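PDB 2ZBC: transcription regulator AsnC/Lrp ligand binding domain-containing protein from Sulfolobus tokodaii, which binds isoleucine as a stand-alone RAM module, and probably acts as an amino-acid-responsive effector related to the ligand-binding domain of Lrp/AsnC transcription regulators. Local coordinates for residues A[4-9]-A[42-47]. Residues are numbered along the deposited sequence; the frame is centred on the assembly and turned at random.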
ATOM      1  N   ALA A   4      -4.227  14.083  17.259  1.00 15.81           N
ATOM      2  CA  ALA A   4      -4.015  13.195  16.193  1.00 13.85           C
ATOM      3  C   ALA A   4      -3.328  13.945  15.030  1.00 13.23           C
ATOM      4  O   ALA A   4      -3.382  15.173  14.942  1.00 13.39           O
ATOM      5  CB  ALA A   4      -5.315  12.586  15.774  1.00 15.33           C
ATOM      6  N   ILE A   5      -2.697  13.177  14.182  1.00 13.66           N
ATOM      7  CA  ILE A   5      -2.174  13.683  12.942  1.00 15.02           C
ATOM      8  C   ILE A   5      -2.950  13.037  11.834  1.00 14.39           C
ATOM      9  O   ILE A   5      -3.064  11.799  11.835  1.00 13.55           O
ATOM     10  CB  ILE A   5      -0.735  13.313  12.847  1.00 15.48           C
ATOM     11  CG1 ILE A   5       0.110  13.937  13.938  1.00 19.17           C
ATOM     12  CG2 ILE A   5      -0.130  13.711  11.458  1.00 15.28           C
ATOM     13  CD1 ILE A   5       0.248  15.334  13.843  1.00 24.22           C
ATOM     14  N   VAL A   6      -3.529  13.848  10.917  1.00 12.48           N
ATOM     15  CA  VAL A   6      -4.363  13.342   9.857  1.00 13.13           C
ATOM     16  C   VAL A   6      -3.675  13.568   8.516  1.00 14.36           C
ATOM     17  O   VAL A   6      -3.279  14.686   8.202  1.00 16.34           O
ATOM     18  CB  VAL A   6      -5.737  14.028   9.845  1.00 12.82           C
ATOM     19  CG1 VAL A   6      -6.626  13.418   8.817  1.00 11.34           C
ATOM     20  CG2 VAL A   6      -6.420  13.905  11.240  1.00 13.71           C
ATOM     21  N   LEU A   7      -3.516  12.499   7.760  1.00 14.56           N
ATOM     22  CA  LEU A   7      -2.918  12.564   6.428  1.00 13.72           C
ATOM     23  C   LEU A   7      -4.079  12.651   5.402  1.00 13.34           C
ATOM     24  O   LEU A   7      -4.985  11.791   5.379  1.00 13.39           O
ATOM     25  CB  LEU A   7      -2.058  11.329   6.149  1.00 15.09           C
ATOM     26  CG  LEU A   7      -1.000  11.040   7.237  1.00 15.39           C
ATOM     27  CD1 LEU A   7      -0.323   9.731   7.044  1.00 16.09           C
ATOM     28  CD2 LEU A   7      -0.014  12.194   7.268  1.00 15.98           C
ATOM     29  N   ILE A   8      -4.090  13.692   4.594  1.00 13.05           N
ATOM     30  CA  ILE A   8      -5.241  13.930   3.716  1.00 13.00           C
ATOM     31  C   ILE A   8      -4.788  13.739   2.283  1.00 13.13           C
ATOM     32  O   ILE A   8      -3.723  14.227   1.922  1.00 12.46           O
ATOM     33  CB  ILE A   8      -5.733  15.339   3.936  1.00 12.55           C
ATOM     34  CG1 ILE A   8      -6.247  15.520   5.381  1.00 13.07           C
ATOM     35  CG2 ILE A   8      -6.889  15.640   3.036  1.00 14.39           C
ATOM     36  CD1 ILE A   8      -6.580  16.954   5.672  1.00 11.65           C
ATOM     37  N   ASN A   9      -5.610  13.088   1.459  1.00 13.00           N
ATOM     38  CA  ASN A   9      -5.434  13.092   0.013  1.00 12.62           C
ATOM     39  C   ASN A   9      -6.580  13.856  -0.517  1.00 12.64           C
ATOM     40  O   ASN A   9      -7.743  13.622  -0.109  1.00 12.79           O
ATOM     41  CB  ASN A   9      -5.405  11.690  -0.644  1.00 13.64           C
ATOM     42  CG  ASN A   9      -4.019  11.023  -0.512  1.00 16.65           C
ATOM     43  OD1 ASN A   9      -3.137  11.047  -1.446  1.00 18.57           O
ATOM     44  ND2 ASN A   9      -3.829  10.401   0.629  1.00 16.35           N
ATOM     45  N   VAL A  42      -2.191  17.400   8.702  1.00 15.60           N
ATOM     46  CA  VAL A  42      -2.688  18.316   9.717  1.00 16.86           C
ATOM     47  C   VAL A  42      -2.456  17.738  11.099  1.00 15.15           C
ATOM     48  O   VAL A  42      -2.508  16.514  11.284  1.00 15.67           O
ATOM     49  CB  VAL A  42      -4.205  18.629   9.582  1.00 19.14           C
ATOM     50  CG1 VAL A  42      -4.494  19.525   8.380  1.00 25.04           C
ATOM     51  CG2 VAL A  42      -5.009  17.458   9.527  1.00 20.62           C
ATOM     52  N   LYS A  43      -2.145  18.590  12.049  1.00 14.02           N
ATOM     53  CA  LYS A  43      -2.265  18.208  13.471  1.00 15.20           C
ATOM     54  C   LYS A  43      -3.596  18.697  13.993  1.00 14.57           C
ATOM     55  O   LYS A  43      -3.967  19.853  13.812  1.00 15.58           O
ATOM     56  CB  LYS A  43      -1.104  18.772  14.266  1.00 13.96           C
ATOM     57  CG  LYS A  43      -0.976  18.115  15.670  1.00 17.49           C
ATOM     58  CD  LYS A  43       0.476  18.304  16.138  1.00 23.19           C
ATOM     59  CE  LYS A  43       0.571  18.745  17.542  1.00 27.21           C
ATOM     60  NZ  LYS A  43      -0.089  17.862  18.444  1.00 29.40           N
ATOM     61  N   VAL A  44      -4.354  17.824  14.626  1.00 15.07           N
ATOM     62  CA  VAL A  44      -5.656  18.176  15.121  1.00 15.77           C
ATOM     63  C   VAL A  44      -5.594  18.044  16.617  1.00 17.72           C
ATOM     64  O   VAL A  44      -5.097  17.084  17.094  1.00 15.72           O
ATOM     65  CB  VAL A  44      -6.724  17.232  14.608  1.00 16.31           C
ATOM     66  CG1 VAL A  44      -8.041  17.497  15.295  1.00 15.98           C
ATOM     67  CG2 VAL A  44      -6.834  17.345  13.120  1.00 15.81           C
ATOM     68  N   GLU A  45      -6.010  19.068  17.327  1.00 17.87           N
ATOM     69  CA  GLU A  45      -6.191  18.997  18.784  1.00 19.52           C
ATOM     70  C   GLU A  45      -7.648  19.295  19.077  1.00 18.91           C
ATOM     71  O   GLU A  45      -8.177  20.344  18.657  1.00 19.48           O
ATOM     72  CB  GLU A  45      -5.265  20.035  19.453  1.00 21.88           C
ATOM     73  CG  GLU A  45      -5.356  20.151  20.997  1.00 28.23           C
ATOM     74  CD  GLU A  45      -4.849  18.934  21.774  1.00 33.63           C
ATOM     75  OE1 GLU A  45      -3.905  18.229  21.263  1.00 34.84           O
ATOM     76  OE2 GLU A  45      -5.437  18.682  22.892  1.00 35.72           O
ATOM     77  N   ALA A  46      -8.356  18.355  19.691  1.00 17.44           N
ATOM     78  CA  ALA A  46      -9.711  18.617  20.037  1.00 16.20           C
ATOM     79  C   ALA A  46      -9.864  18.336  21.566  1.00 16.38           C
ATOM     80  O   ALA A  46      -9.011  17.718  22.210  1.00 15.61           O
ATOM     81  CB  ALA A  46     -10.672  17.793  19.248  1.00 15.99           C
ATOM     82  N   ASP A  47     -10.979  18.780  22.061  1.00 17.49           N
ATOM     83  CA  ASP A  47     -11.236  18.819  23.501  1.00 18.46           C
ATOM     84  C   ASP A  47     -11.505  17.394  23.994  1.00 17.65           C
ATOM     85  O   ASP A  47     -11.245  17.045  25.155  1.00 19.00           O
ATOM     86  CB  ASP A  47     -12.470  19.702  23.757  1.00 18.19           C
ATOM     87  CG  ASP A  47     -12.189  21.179  23.681  1.00 21.83           C
ATOM     88  OD1 ASP A  47     -11.046  21.661  23.672  1.00 26.34           O
ATOM     89  OD2 ASP A  47     -13.125  21.937  23.654  1.00 29.24           O
TER
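Four backbone hydrogen bonds zip residues 4-9 to residues 42-47 as antiparallel neighbours near the centre of the chain. Ala4 and Val44 form one hydrogen-bonded pair and Val6 and Val42 the next; the bond from Val44 N to Ala4 O is the shortest, 2.8 Å, and almost straight at 177°. Between these pairs Ile5 faces Lys43 in a non-hydrogen-bonded pair, where Ile5 CA sits 3.3 Å from Val42 O in a CA-H...O contact. The tight packing lies on the face carrying Val6, Ile8, Val42 and Val44. Val42 and Val6 stand side by side; with chi1 at -72°, Val42 CG1 is anti to the carbonyl carbon and CG2 takes the crowded position between N and the carbonyl carbon, and this second methyl reaches 3.5 Å from Val6 CB and also meets Ile8 CD1 at 4.2 Å. Farther along, Val6 CG2 crosses obliquely to Val44 CG2, 3.9 Å away. Helix 49-60 closes over this layer, with Leu52 and Phe55 on Val44 and Ile60 on Ile8. The other face is more sparsely joined: the bent end of Ile5, with both side-chain torsions near -65°, brings CD1 to 3.5 Å from Lys43 CG, so the aliphatic part of the lysine lies across the methyl. On this side Leu7 packs against Leu7 of the second subunit. Beyond Val44 the contact between the two segments ends, and the exposed Glu45 marks the solvent side, its OE1 hydrogen-bonded to Ser3 OG. The pairing joins the two central strands, 3-10 and 40-45, of the four-stranded antiparallel sheet with helices on one face, the ferredoxin-like alpha/beta fold characteristic of RAM domains and the dimeric alpha-beta barrel superfamily.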